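Local coordinates for protein beta-fructofuranosidase (Arthrobacter, PDB 3WPU) that belongs to the levansucrase/invertase family as a bacterial beta-fructofuranosidase, a single chain rich in strands, in a clan characterised by a five-bladed beta-propeller, at residues T59-F64 / E476-W481; S89-E94 / F491-F496; A209-V214 / Y519-P524; T453-I458 / A468-Y473. All blocks are in the same frame, centred on the assembly; numbering follows the deposited sequence.

Contact 1 (T59-F64 / E476-W481); sequences TVPQDF and EGLGGW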
loop_
_atom_site.group_PDB
_atom_site.type_symbol
_atom_site.label_atom_id
_atom_site.label_comp_id
_atom_site.label_asym_id
_atom_site.label_seq_id
_atom_site.Cartn_x
_atom_site.Cartn_y
_atom_site.Cartn_z
ATOM N N THR A 59 -11.012 6.533 -15.152
ATOM C CA THR A 59 -11.314 5.237 -15.704
ATOM C C THR A 59 -10.152 4.710 -16.539
ATOM O O THR A 59 -9.638 5.405 -17.432
ATOM C CB THR A 59 -12.607 5.339 -16.532
ATOM O OG1 THR A 59 -13.718 5.672 -15.680
ATOM C CG2 THR A 59 -12.932 4.034 -17.248
ATOM N N VAL A 60 -9.712 3.490 -16.226
ATOM C CA VAL A 60 -8.579 2.862 -16.897
ATOM C C VAL A 60 -9.063 2.192 -18.175
ATOM O O VAL A 60 -10.037 1.462 -18.135
ATOM C CB VAL A 60 -7.925 1.818 -15.993
ATOM C CG1 VAL A 60 -6.779 1.112 -16.678
ATOM C CG2 VAL A 60 -7.373 2.536 -14.755
ATOM N N PRO A 61 -8.354 2.415 -19.293
ATOM C CA PRO A 61 -8.850 1.704 -20.495
ATOM C C PRO A 61 -8.630 0.205 -20.425
ATOM O O PRO A 61 -7.665 -0.261 -19.814
ATOM C CB PRO A 61 -8.027 2.294 -21.627
ATOM C CG PRO A 61 -6.810 2.796 -20.991
ATOM C CD PRO A 61 -7.242 3.316 -19.625
ATOM N N GLN A 62 -9.523 -0.529 -21.091
ATOM C CA GLN A 62 -9.515 -1.987 -21.077
ATOM C C GLN A 62 -8.380 -2.559 -21.907
ATOM O O GLN A 62 -7.969 -3.690 -21.674
ATOM C CB GLN A 62 -10.861 -2.542 -21.566
ATOM C CG GLN A 62 -11.028 -4.022 -21.258
ATOM C CD GLN A 62 -12.460 -4.517 -21.342
ATOM O OE1 GLN A 62 -13.401 -3.813 -20.990
ATOM N NE2 GLN A 62 -12.625 -5.754 -21.777
ATOM N N ASP A 63 -7.901 -1.777 -22.871
ATOM C CA ASP A 63 -6.711 -2.131 -23.647
ATOM C C ASP A 63 -5.512 -1.512 -22.967
ATOM O O ASP A 63 -5.197 -0.325 -23.173
ATOM C CB ASP A 63 -6.845 -1.640 -25.084
ATOM C CG ASP A 63 -8.054 -2.221 -25.765
ATOM O OD1 ASP A 63 -7.989 -3.405 -26.152
ATOM O OD2 ASP A 63 -9.065 -1.497 -25.882
ATOM N N PHE A 64 -4.872 -2.296 -22.120
ATOM C CA PHE A 64 -3.729 -1.806 -21.379
ATOM C C PHE A 64 -2.506 -2.611 -21.798
ATOM O O PHE A 64 -2.628 -3.780 -22.170
ATOM C CB PHE A 64 -3.979 -1.901 -19.876
ATOM C CG PHE A 64 -4.547 -3.229 -19.419
ATOM C CD1 PHE A 64 -3.708 -4.316 -19.195
ATOM C CD2 PHE A 64 -5.918 -3.392 -19.225
ATOM C CE1 PHE A 64 -4.221 -5.518 -18.746
ATOM C CE2 PHE A 64 -6.437 -4.598 -18.792
ATOM C CZ PHE A 64 -5.590 -5.676 -18.568
ATOM N N GLU A 476 -6.690 13.177 -19.101
ATOM C CA GLU A 476 -7.914 13.193 -18.277
ATOM C C GLU A 476 -7.699 12.455 -16.955
ATOM O O GLU A 476 -8.549 11.687 -16.484
ATOM C CB GLU A 476 -9.110 12.614 -19.050
ATOM C CG GLU A 476 -10.448 13.120 -18.517
ATOM C CD GLU A 476 -11.644 12.677 -19.346
ATOM O OE1 GLU A 476 -12.766 13.034 -18.973
ATOM O OE2 GLU A 476 -11.472 11.967 -20.341
ATOM N N GLY A 477 -6.544 12.701 -16.348
ATOM C CA GLY A 477 -6.205 12.103 -15.074
ATOM C C GLY A 477 -5.253 10.917 -15.120
ATOM O O GLY A 477 -4.632 10.573 -14.109
ATOM N N LEU A 478 -5.136 10.278 -16.276
ATOM C CA LEU A 478 -4.261 9.101 -16.409
ATOM C C LEU A 478 -2.847 9.482 -16.820
ATOM O O LEU A 478 -2.631 10.042 -17.899
ATOM C CB LEU A 478 -4.824 8.150 -17.465
ATOM C CG LEU A 478 -6.211 7.561 -17.194
ATOM C CD1 LEU A 478 -6.627 6.763 -18.416
ATOM C CD2 LEU A 478 -6.210 6.670 -15.982
ATOM N N GLY A 479 -1.880 9.199 -15.953
ATOM C CA GLY A 479 -0.477 9.357 -16.277
ATOM C C GLY A 479 0.132 8.139 -16.965
ATOM O O GLY A 479 -0.527 7.421 -17.741
ATOM N N GLY A 480 1.415 7.927 -16.696
ATOM C CA GLY A 480 2.156 6.863 -17.348
ATOM C C GLY A 480 1.772 5.493 -16.811
ATOM O O GLY A 480 1.540 5.326 -15.626
ATOM N N TRP A 481 1.673 4.504 -17.695
ATOM C CA TRP A 481 1.536 3.133 -17.245
ATOM C C TRP A 481 2.712 2.741 -16.349
ATOM O O TRP A 481 3.872 2.889 -16.723
ATOM C CB TRP A 481 1.466 2.208 -18.449
ATOM C CG TRP A 481 0.287 2.471 -19.314
ATOM C CD1 TRP A 481 0.251 3.209 -20.472
ATOM C CD2 TRP A 481 -1.039 1.985 -19.103
ATOM N NE1 TRP A 481 -1.030 3.181 -21.013
ATOM C CE2 TRP A 481 -1.838 2.447 -20.177
ATOM C CE3 TRP A 481 -1.630 1.188 -18.117
ATOM C CZ2 TRP A 481 -3.192 2.168 -20.270
ATOM C CZ3 TRP A 481 -2.985 0.901 -18.219
ATOM C CH2 TRP A 481 -3.752 1.388 -19.291
#
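Trp-481 drives the far end of its six-membered ring into the bend formed by Val-60, Pro-61 and Phe-64, and the tightest packing of the contact is here. Phe-64 CB lies 3.3 Å from Trp-481 CH2, approaching obliquely. Pro-61 comes tip to tip with the indole, its CG meeting the rim near the ring plane, 3.7 Å from Trp-481 CZ2. Val-60 CG1 closes in more loosely, 4.0 Å from Trp-481 CH2. Phe-64 CG sits between the backbone N and the carbonyl carbon (chi1 47°); CB makes the contact, while the end of the side chain leads away. A second, smaller patch forms round Leu-478. Its CD1 reaches Pro-61 CD at 3.7 Å and also lies 3.4 Å from the carbonyl oxygen Thr-59 O. Beyond this the interface thins: Val-60 CG2 and Leu-478 CD2 are 4.5 Å apart, Thr-59 touches Leu-478 through its backbone oxygen and not its side chain, and Thr-59 and Asp-63 are solvent-exposed. What joins these two irregular segments is therefore apolar packing near the surface. Around them, Val-60 and Phe-64 rest on Ile-438 of strand 437-438, Phe-64 also touches Val-445 of strand 443-446, and Pro-65 and Pro-452 pack against Trp-481.

Contact 2 (S89-E94 / F491-F496); sequences SVNGWE and FTNGKF
Asn-91 ND2 donates to the backbone oxygen Thr-492 O over 2.8 Å, almost straight at 171° and in the plane of both the amide and the acceptor carbonyl. The same side chain takes a bond back: Thr-492 N donates to Asn-91 OD1, again at 2.8 Å, on a lone pair in the carbonyl plane. One flat amide thus serves both the N-H and the C=O of a single residue, much as a neighbouring strand's backbone would. The CA-CB bond of Asn-91 does not aim at the strand, but with CG anti to the carbonyl carbon (chi1 -70°) the amide end comes nearer to it. Here strand 88-90 runs parallel to strand 488-493, and the Asn-91 side chain carries the pairing on where the chain turns away. That turn is a type I' beta turn from Val-90 to Trp-93, with Asn-91 and Gly-92 at its centre, both at positive phi; it makes the hairpin between strands 88-90 and 93-102. Apolar contact is slighter: the side chains of Val-90 and Thr-492 cross obliquely, Val-90 CG1 4.0 Å from Thr-492 CG2, while the Phe-491 ring lies obliquely by Gly-92 N, its atom CE1 at 4.3 Å. Leu-520 of helix 514-520 packs on both Asn-91 and Phe-491, and Phe-516 meets the Phe-491 ring edge-to-face.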
loop_
_atom_site.group_PDB
_atom_site.type_symbol
_atom_site.label_atom_id
_atom_site.label_comp_id
_atom_site.label_asym_id
_atom_site.label_seq_id
_atom_site.Cartn_x
_atom_site.Cartn_y
_atom_site.Cartn_z
ATOM N N SER A 89 16.235 6.059 -7.018
ATOM C CA SER A 89 17.041 5.351 -7.999
ATOM C C SER A 89 18.387 5.092 -7.341
ATOM O O SER A 89 18.771 5.820 -6.415
ATOM C CB SER A 89 17.193 6.178 -9.284
ATOM O OG SER A 89 17.935 7.354 -9.030
ATOM N N VAL A 90 19.101 4.072 -7.814
ATOM C CA VAL A 90 20.461 3.756 -7.342
ATOM C C VAL A 90 21.377 3.662 -8.560
ATOM O O VAL A 90 21.118 2.909 -9.507
ATOM C CB VAL A 90 20.535 2.439 -6.526
ATOM C CG1 VAL A 90 21.951 2.223 -5.990
ATOM C CG2 VAL A 90 19.548 2.455 -5.362
ATOM N N ASN A 91 22.423 4.479 -8.571
ATOM C CA ASN A 91 23.361 4.504 -9.679
ATOM C C ASN A 91 22.704 4.489 -11.055
ATOM O O ASN A 91 23.125 3.766 -11.946
ATOM C CB ASN A 91 24.392 3.398 -9.498
ATOM C CG ASN A 91 25.340 3.695 -8.353
ATOM O OD1 ASN A 91 25.156 4.663 -7.634
ATOM N ND2 ASN A 91 26.353 2.866 -8.183
ATOM N N GLY A 92 21.680 5.330 -11.206
ATOM C CA GLY A 92 21.038 5.570 -12.476
ATOM C C GLY A 92 19.847 4.698 -12.775
ATOM O O GLY A 92 19.300 4.783 -13.868
ATOM N N TRP A 93 19.425 3.877 -11.817
ATOM C CA TRP A 93 18.320 2.926 -12.053
ATOM C C TRP A 93 17.204 3.061 -11.018
ATOM O O TRP A 93 17.461 2.963 -9.809
ATOM C CB TRP A 93 18.828 1.492 -11.991
ATOM C CG TRP A 93 19.843 1.163 -13.010
ATOM C CD1 TRP A 93 21.194 1.191 -12.854
ATOM C CD2 TRP A 93 19.597 0.721 -14.349
ATOM N NE1 TRP A 93 21.812 0.811 -14.012
ATOM C CE2 TRP A 93 20.852 0.516 -14.952
ATOM C CE3 TRP A 93 18.445 0.511 -15.109
ATOM C CZ2 TRP A 93 20.984 0.089 -16.267
ATOM C CZ3 TRP A 93 18.582 0.082 -16.419
ATOM C CH2 TRP A 93 19.832 -0.129 -16.983
ATOM N N GLU A 94 15.975 3.264 -11.490
ATOM C CA GLU A 94 14.791 3.171 -10.616
ATOM C C GLU A 94 14.586 1.666 -10.389
ATOM O O GLU A 94 14.747 0.883 -11.328
ATOM C CB GLU A 94 13.548 3.787 -11.249
ATOM C CG GLU A 94 13.622 5.290 -11.380
ATOM C CD GLU A 94 12.379 5.932 -11.936
ATOM O OE1 GLU A 94 11.534 5.248 -12.573
ATOM O OE2 GLU A 94 12.255 7.164 -11.766
ATOM N N PHE A 491 23.812 7.871 -5.439
ATOM C CA PHE A 491 25.030 7.535 -6.156
ATOM C C PHE A 491 25.998 6.976 -5.137
ATOM O O PHE A 491 26.318 7.652 -4.164
ATOM C CB PHE A 491 25.586 8.774 -6.841
ATOM C CG PHE A 491 24.689 9.310 -7.899
ATOM C CD1 PHE A 491 24.433 8.550 -9.034
ATOM C CD2 PHE A 491 24.085 10.548 -7.771
ATOM C CE1 PHE A 491 23.592 9.032 -10.030
ATOM C CE2 PHE A 491 23.249 11.035 -8.762
ATOM C CZ PHE A 491 23.002 10.275 -9.891
ATOM N N THR A 492 26.403 5.724 -5.329
ATOM C CA THR A 492 27.146 4.986 -4.311
ATOM C C THR A 492 28.200 4.069 -4.957
ATOM O O THR A 492 27.977 3.473 -6.013
ATOM C CB THR A 492 26.191 4.181 -3.403
ATOM O OG1 THR A 492 26.924 3.521 -2.362
ATOM C CG2 THR A 492 25.402 3.147 -4.199
ATOM N N ASN A 493 29.369 3.996 -4.334
ATOM C CA ASN A 493 30.403 3.064 -4.782
ATOM C C ASN A 493 31.420 2.884 -3.694
ATOM O O ASN A 493 32.006 3.867 -3.239
ATOM C CB ASN A 493 31.086 3.538 -6.076
ATOM C CG ASN A 493 30.814 2.613 -7.256
ATOM O OD1 ASN A 493 31.127 1.417 -7.205
ATOM N ND2 ASN A 493 30.237 3.159 -8.329
ATOM N N GLY A 494 31.589 1.632 -3.261
ATOM C CA GLY A 494 32.579 1.274 -2.255
ATOM C C GLY A 494 32.443 2.100 -0.992
ATOM O O GLY A 494 33.362 2.834 -0.626
ATOM N N LYS A 495 31.275 2.003 -0.356
ATOM C CA LYS A 495 31.006 2.611 0.962
ATOM C C LYS A 495 30.677 4.118 0.933
ATOM O O LYS A 495 29.936 4.594 1.797
ATOM C CB LYS A 495 32.131 2.296 1.962
ATOM C CG LYS A 495 32.380 0.799 2.109
ATOM C CD LYS A 495 33.527 0.470 3.051
ATOM C CE LYS A 495 33.737 -1.038 3.122
ATOM N NZ LYS A 495 34.976 -1.413 3.858
ATOM N N PHE A 496 31.217 4.862 -0.035
ATOM C CA PHE A 496 30.758 6.234 -0.288
ATOM C C PHE A 496 29.342 6.204 -0.872
ATOM O O PHE A 496 29.077 5.452 -1.806
ATOM C CB PHE A 496 31.690 6.968 -1.266
ATOM C CG PHE A 496 31.278 8.388 -1.542
ATOM C CD1 PHE A 496 31.678 9.414 -0.701
ATOM C CD2 PHE A 496 30.463 8.695 -2.626
ATOM C CE1 PHE A 496 31.291 10.723 -0.936
ATOM C CE2 PHE A 496 30.074 10.000 -2.867
ATOM C CZ PHE A 496 30.488 11.017 -2.019
#

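Contact 3 (A209-V214 / Y519-P524); sequences ANKKGV and YLDGKP
Lys-211 and Asp-521 carry the direct polar bond. The backbone Lys-211 N donates to Asp-521 OD1 over 2.8 Å at 167°, approaching on the anti side and 25° out of the carboxylate plane. With CG anti to its own backbone N (chi1 -169°), Asp-521 turns the carboxylate toward the type I turn from Asn-210 to Gly-213 that links strands 197-210 and 213-226. A second polar link runs through water: one molecule donates to Ala-209 O at 2.8 Å and to Leu-520 O at 2.9 Å, joining two carbonyl oxygens that could not bond to each other. Van der Waals contact fills in the rest. The methylene chain of Lys-211 crosses the Asp-521 side chain at about a right angle, with Lys-211 CG 3.6 Å from Asp-521 CG, and from the strand end Asn-210 CB comes within 3.3 Å of Asp-521 OD1. Behind the aspartate, Gly-522 at positive phi ends helix 514-520 in a Schellman motif, with Gly-522 N bonded to Tyr-519 O. Charge acts more distantly: Lys-211 NZ stays 5.3 Å from Asp-521 OD2, no salt bridge. The helix C-terminus would tend to disfavour a carboxylate; the bond from Lys-211 N and the positive charge of Lys-211 some way off would be expected to work the other way.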
loop_
_atom_site.group_PDB
_atom_site.type_symbol
_atom_site.label_atom_id
_atom_site.label_comp_id
_atom_site.label_asym_id
_atom_site.label_seq_id
_atom_site.Cartn_x
_atom_site.Cartn_y
_atom_site.Cartn_z
ATOM N N ALA A 209 24.686 -2.512 -9.575
ATOM C CA ALA A 209 24.234 -1.867 -10.803
ATOM C C ALA A 209 25.392 -1.599 -11.765
ATOM O O ALA A 209 26.510 -1.310 -11.349
ATOM C CB ALA A 209 23.508 -0.574 -10.478
ATOM N N ASN A 210 25.117 -1.744 -13.052
ATOM C CA ASN A 210 26.037 -1.248 -14.090
ATOM C C ASN A 210 25.236 -0.840 -15.325
ATOM O O ASN A 210 24.008 -0.763 -15.253
ATOM C CB ASN A 210 27.157 -2.275 -14.391
ATOM C CG ASN A 210 26.642 -3.635 -14.850
ATOM O OD1 ASN A 210 27.321 -4.651 -14.666
ATOM N ND2 ASN A 210 25.471 -3.677 -15.437
ATOM N N LYS A 211 25.916 -0.581 -16.446
ATOM C CA LYS A 211 25.240 -0.155 -17.677
ATOM C C LYS A 211 24.205 -1.152 -18.154
ATOM O O LYS A 211 23.234 -0.764 -18.792
ATOM C CB LYS A 211 26.232 0.058 -18.826
ATOM C CG LYS A 211 26.938 1.395 -18.778
ATOM C CD LYS A 211 27.980 1.518 -19.887
ATOM C CE LYS A 211 28.847 2.752 -19.697
ATOM N NZ LYS A 211 28.031 3.993 -19.683
ATOM N N LYS A 212 24.447 -2.429 -17.892
ATOM C CA LYS A 212 23.564 -3.508 -18.339
ATOM C C LYS A 212 22.304 -3.686 -17.492
ATOM O O LYS A 212 21.340 -4.273 -17.962
ATOM C CB LYS A 212 24.324 -4.840 -18.408
ATOM C CG LYS A 212 25.073 -5.071 -19.715
ATOM C CD LYS A 212 25.954 -3.889 -20.091
ATOM C CE LYS A 212 26.752 -4.167 -21.357
ATOM N NZ LYS A 212 27.676 -5.326 -21.214
ATOM N N GLY A 213 22.298 -3.170 -16.263
ATOM C CA GLY A 213 21.117 -3.261 -15.415
ATOM C C GLY A 213 21.416 -3.470 -13.949
ATOM O O GLY A 213 22.487 -3.090 -13.446
ATOM N N VAL A 214 20.446 -4.066 -13.258
ATOM C CA VAL A 214 20.492 -4.212 -11.817
ATOM C C VAL A 214 20.429 -5.681 -11.428
ATOM O O VAL A 214 19.590 -6.432 -11.923
ATOM C CB VAL A 214 19.314 -3.462 -11.161
ATOM C CG1 VAL A 214 19.203 -3.791 -9.677
ATOM C CG2 VAL A 214 19.459 -1.963 -11.394
ATOM N N TYR A 519 32.172 5.337 -13.807
ATOM C CA TYR A 519 32.053 5.153 -12.368
ATOM C C TYR A 519 30.778 4.373 -12.056
ATOM O O TYR A 519 30.795 3.457 -11.236
ATOM C CB TYR A 519 31.996 6.522 -11.713
ATOM C CG TYR A 519 31.859 6.610 -10.204
ATOM C CD1 TYR A 519 32.970 6.498 -9.376
ATOM C CD2 TYR A 519 30.634 6.915 -9.614
ATOM C CE1 TYR A 519 32.862 6.644 -7.998
ATOM C CE2 TYR A 519 30.514 7.052 -8.230
ATOM C CZ TYR A 519 31.630 6.920 -7.426
ATOM O OH TYR A 519 31.512 7.068 -6.050
ATOM N N LEU A 520 29.692 4.741 -12.727
ATOM C CA LEU A 520 28.397 4.074 -12.519
ATOM C C LEU A 520 28.299 2.722 -13.218
ATOM O O LEU A 520 27.402 1.938 -12.908
ATOM C CB LEU A 520 27.244 4.985 -12.944
ATOM C CG LEU A 520 27.107 6.255 -12.101
ATOM C CD1 LEU A 520 25.968 7.112 -12.625
ATOM C CD2 LEU A 520 26.921 5.931 -10.624
ATOM N N ASP A 521 29.208 2.439 -14.150
ATOM C CA ASP A 521 29.288 1.108 -14.781
ATOM C C ASP A 521 30.176 0.172 -13.955
ATOM O O ASP A 521 30.322 -0.999 -14.280
ATOM C CB ASP A 521 29.814 1.237 -16.214
ATOM C CG ASP A 521 29.684 -0.046 -17.017
ATOM O OD1 ASP A 521 28.696 -0.793 -16.848
ATOM O OD2 ASP A 521 30.589 -0.318 -17.835
ATOM N N GLY A 522 30.760 0.694 -12.880
ATOM C CA GLY A 522 31.639 -0.078 -12.018
ATOM C C GLY A 522 33.026 -0.271 -12.606
ATOM O O GLY A 522 33.743 -1.183 -12.205
ATOM N N LYS A 523 33.403 0.585 -13.551
ATOM C CA LYS A 523 34.722 0.506 -14.184
ATOM C C LYS A 523 35.784 1.099 -13.262
ATOM O O LYS A 523 35.485 1.951 -12.418
ATOM C CB LYS A 523 34.751 1.255 -15.512
ATOM C CG LYS A 523 34.005 0.588 -16.651
ATOM C CD LYS A 523 34.052 1.475 -17.885
ATOM C CE LYS A 523 33.440 0.794 -19.101
ATOM N NZ LYS A 523 33.503 1.659 -20.311
ATOM N N PRO A 524 37.035 0.640 -13.415
ATOM C CA PRO A 524 38.105 1.316 -12.689
ATOM C C PRO A 524 38.256 2.754 -13.170
ATOM O O PRO A 524 38.165 3.029 -14.366
ATOM C CB PRO A 524 39.347 0.482 -13.028
ATOM C CG PRO A 524 38.813 -0.856 -13.404
ATOM C CD PRO A 524 37.510 -0.581 -14.091
HETATM O O HOH W 1 27.425 1.059 -10.184
#

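Contact 4 (T453-I458 / A468-Y473); sequences TVKMDI and AVDYSY
An antiparallel beta hairpin of strands 454-458 and 467-469 pairs Met-456 with Val-469 and Asp-457 with Ala-468 at the edge of a four-stranded sheet, an arrangement consistent with a blade of the family's beta-propeller. Asp-457 and Ala-468 are the hydrogen-bonded pair: Asp-457 N reaches Ala-468 O at 2.8 Å, and Ala-468 N returns to Asp-457 O at 3.0 Å. Met-456 and Val-469, the non-hydrogen-bonded pair, put their side chains on the other face. Further along, Asp-470 N gives a nearly straight bond (173°) to Lys-455 O. Lys-455 then runs out extended until CE, where chi4 of -82° bends NZ round between two carboxylates. NZ bridges to the syn lone pair of Asp-457 OD1 at 2.7 Å, and to Asp-470 OD2 at 3.0 Å on the anti side and 24° out of the carboxylate plane. The two aspartates are close, Asp-457 OD2 being 4.3 Å from Asp-470 OD2, and the shared ammonium probably offsets their repulsion. Lower on the same lysine, CB sits over one face of the Tyr-473 ring in a CH-pi contact, 3.9 Å from the centroid; the two side chains cross at about a right angle. Thr-453 O meets that ring at its edge, 3.5 Å from Tyr-473 CE2. Asp-470 OD1 also accepts from Ser-472 N, an Asx turn, within the type I turn from Asp-470 to Tyr-473. Strand 454-458 lies between 467-469 and 430-434, bonding to the latter through Val-431, while Met-456 packs on Phe-352 of strand 348-355 and Val-469 on Leu-393 of strand 391-394.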
loop_
_atom_site.group_PDB
_atom_site.type_symbol
_atom_site.label_atom_id
_atom_site.label_comp_id
_atom_site.label_asym_id
_atom_site.label_seq_id
_atom_site.Cartn_x
_atom_site.Cartn_y
_atom_site.Cartn_z
ATOM N N THR A 453 -0.542 5.708 -13.488
ATOM C CA THR A 453 -0.431 6.441 -12.253
ATOM C C THR A 453 -1.340 7.662 -12.340
ATOM O O THR A 453 -1.435 8.293 -13.401
ATOM C CB THR A 453 1.018 6.809 -12.083
ATOM O OG1 THR A 453 1.749 5.595 -11.891
ATOM C CG2 THR A 453 1.251 7.752 -10.879
ATOM N N VAL A 454 -1.988 7.990 -11.230
ATOM C CA VAL A 454 -2.938 9.089 -11.210
ATOM C C VAL A 454 -2.494 10.063 -10.148
ATOM O O VAL A 454 -1.515 9.817 -9.484
ATOM C CB VAL A 454 -4.404 8.629 -11.002
ATOM C CG1 VAL A 454 -4.851 7.766 -12.170
ATOM C CG2 VAL A 454 -4.602 7.902 -9.675
ATOM N N LYS A 455 -3.188 11.191 -10.057
ATOM C CA LYS A 455 -2.757 12.259 -9.155
ATOM C C LYS A 455 -3.923 12.698 -8.272
ATOM O O LYS A 455 -4.960 13.148 -8.760
ATOM C CB LYS A 455 -2.199 13.451 -9.957
ATOM C CG LYS A 455 -1.674 14.586 -9.091
ATOM C CD LYS A 455 -0.927 15.603 -9.944
ATOM C CE LYS A 455 -0.517 16.822 -9.134
ATOM N NZ LYS A 455 -1.630 17.811 -8.973
ATOM N N MET A 456 -3.709 12.636 -6.960
ATOM C CA MET A 456 -4.709 12.993 -5.994
ATOM C C MET A 456 -4.166 14.182 -5.226
ATOM O O MET A 456 -3.109 14.085 -4.609
ATOM C CB MET A 456 -4.956 11.804 -5.056
ATOM C CG MET A 456 -5.994 12.065 -3.985
ATOM S SD MET A 456 -6.248 10.629 -2.926
ATOM C CE MET A 456 -4.606 10.396 -2.236
ATOM N N ASP A 457 -4.882 15.302 -5.284
ATOM C CA ASP A 457 -4.490 16.490 -4.517
ATOM C C ASP A 457 -4.995 16.374 -3.095
ATOM O O ASP A 457 -6.185 16.165 -2.850
ATOM C CB ASP A 457 -4.983 17.738 -5.204
ATOM C CG ASP A 457 -4.296 17.954 -6.551
ATOM O OD1 ASP A 457 -3.159 17.445 -6.731
ATOM O OD2 ASP A 457 -4.884 18.624 -7.412
ATOM N N ILE A 458 -4.076 16.526 -2.150
ATOM C CA ILE A 458 -4.376 16.285 -0.742
ATOM C C ILE A 458 -4.446 17.625 -0.020
ATOM O O ILE A 458 -3.506 18.402 -0.061
ATOM C CB ILE A 458 -3.307 15.381 -0.100
ATOM C CG1 ILE A 458 -3.317 14.003 -0.780
ATOM C CG2 ILE A 458 -3.543 15.255 1.403
ATOM C CD1 ILE A 458 -2.119 13.127 -0.496
ATOM N N ALA A 468 -8.980 15.713 -3.802
ATOM C CA ALA A 468 -9.620 15.793 -5.112
ATOM C C ALA A 468 -8.711 15.228 -6.163
ATOM O O ALA A 468 -7.538 15.596 -6.268
ATOM C CB ALA A 468 -9.976 17.232 -5.472
ATOM N N VAL A 469 -9.279 14.407 -7.029
ATOM C CA VAL A 469 -8.540 13.891 -8.153
ATOM C C VAL A 469 -8.208 15.014 -9.123
ATOM O O VAL A 469 -9.050 15.882 -9.394
ATOM C CB VAL A 469 -9.382 12.834 -8.861
ATOM C CG1 VAL A 469 -8.802 12.468 -10.228
ATOM C CG2 VAL A 469 -9.463 11.582 -7.976
ATOM N N ASP A 470 -6.976 15.004 -9.619
ATOM C CA ASP A 470 -6.531 15.987 -10.608
ATOM C C ASP A 470 -6.771 15.419 -12.007
ATOM O O ASP A 470 -5.961 14.669 -12.527
ATOM C CB ASP A 470 -5.070 16.365 -10.400
ATOM C CG ASP A 470 -4.603 17.420 -11.386
ATOM O OD1 ASP A 470 -5.443 17.890 -12.200
ATOM O OD2 ASP A 470 -3.404 17.763 -11.358
ATOM N N TYR A 471 -7.887 15.815 -12.605
ATOM C CA TYR A 471 -8.232 15.369 -13.959
ATOM C C TYR A 471 -7.439 16.106 -15.069
ATOM O O TYR A 471 -7.586 15.774 -16.252
ATOM C CB TYR A 471 -9.735 15.481 -14.180
ATOM C CG TYR A 471 -10.538 14.399 -13.490
ATOM C CD1 TYR A 471 -10.714 13.158 -14.088
ATOM C CD2 TYR A 471 -11.109 14.618 -12.238
ATOM C CE1 TYR A 471 -11.455 12.160 -13.462
ATOM C CE2 TYR A 471 -11.846 13.637 -11.607
ATOM C CZ TYR A 471 -12.024 12.414 -12.223
ATOM O OH TYR A 471 -12.781 11.448 -11.590
ATOM N N SER A 472 -6.581 17.058 -14.699
ATOM C CA SER A 472 -5.732 17.747 -15.671
ATOM C C SER A 472 -4.404 17.015 -15.841
ATOM O O SER A 472 -3.622 17.335 -16.734
ATOM C CB SER A 472 -5.473 19.192 -15.261
ATOM O OG SER A 472 -4.650 19.253 -14.107
ATOM N N TYR A 473 -4.141 16.051 -14.965
ATOM C CA TYR A 473 -2.909 15.269 -14.997
ATOM C C TYR A 473 -2.965 14.285 -16.141
ATOM O O TYR A 473 -3.927 13.536 -16.277
ATOM C CB TYR A 473 -2.731 14.547 -13.658
ATOM C CG TYR A 473 -1.461 13.730 -13.498
ATOM C CD1 TYR A 473 -0.225 14.339 -13.291
ATOM C CD2 TYR A 473 -1.513 12.351 -13.439
ATOM C CE1 TYR A 473 0.931 13.585 -13.114
ATOM C CE2 TYR A 473 -0.374 11.595 -13.236
ATOM C CZ TYR A 473 0.846 12.216 -13.089
ATOM O OH TYR A 473 1.975 11.467 -12.888
HETATM O O HOH W 2 -5.350 11.849 -11.824
HETATM O O HOH W 3 -7.382 18.234 -7.803
#

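From the N terminus, the chain passes 59-64, 89-94 and 209-214 before any of their partners appears. The first closure is the short hairpin of contact 4, nested inside the loops of the other three. Contact 1 then closes at 476-481, contact 2 at 491-496 and contact 3 at 519-524; as they close in the order they opened, these three cross one another. Contacts 1 and 4 touch, Gly-479 and Gly-480 pairing with Thr-453, and tie an early loop, through 476-481, to the four-stranded sheet. Contacts 2 and 3, centred 9 Å apart, meet at Trp-93 and Asn-210 and tie strand 488-493 and helix 514-520, late in the chain, to hairpins of the large mixed sheet; their centres lie 32 and 34 Å from that of contact 1.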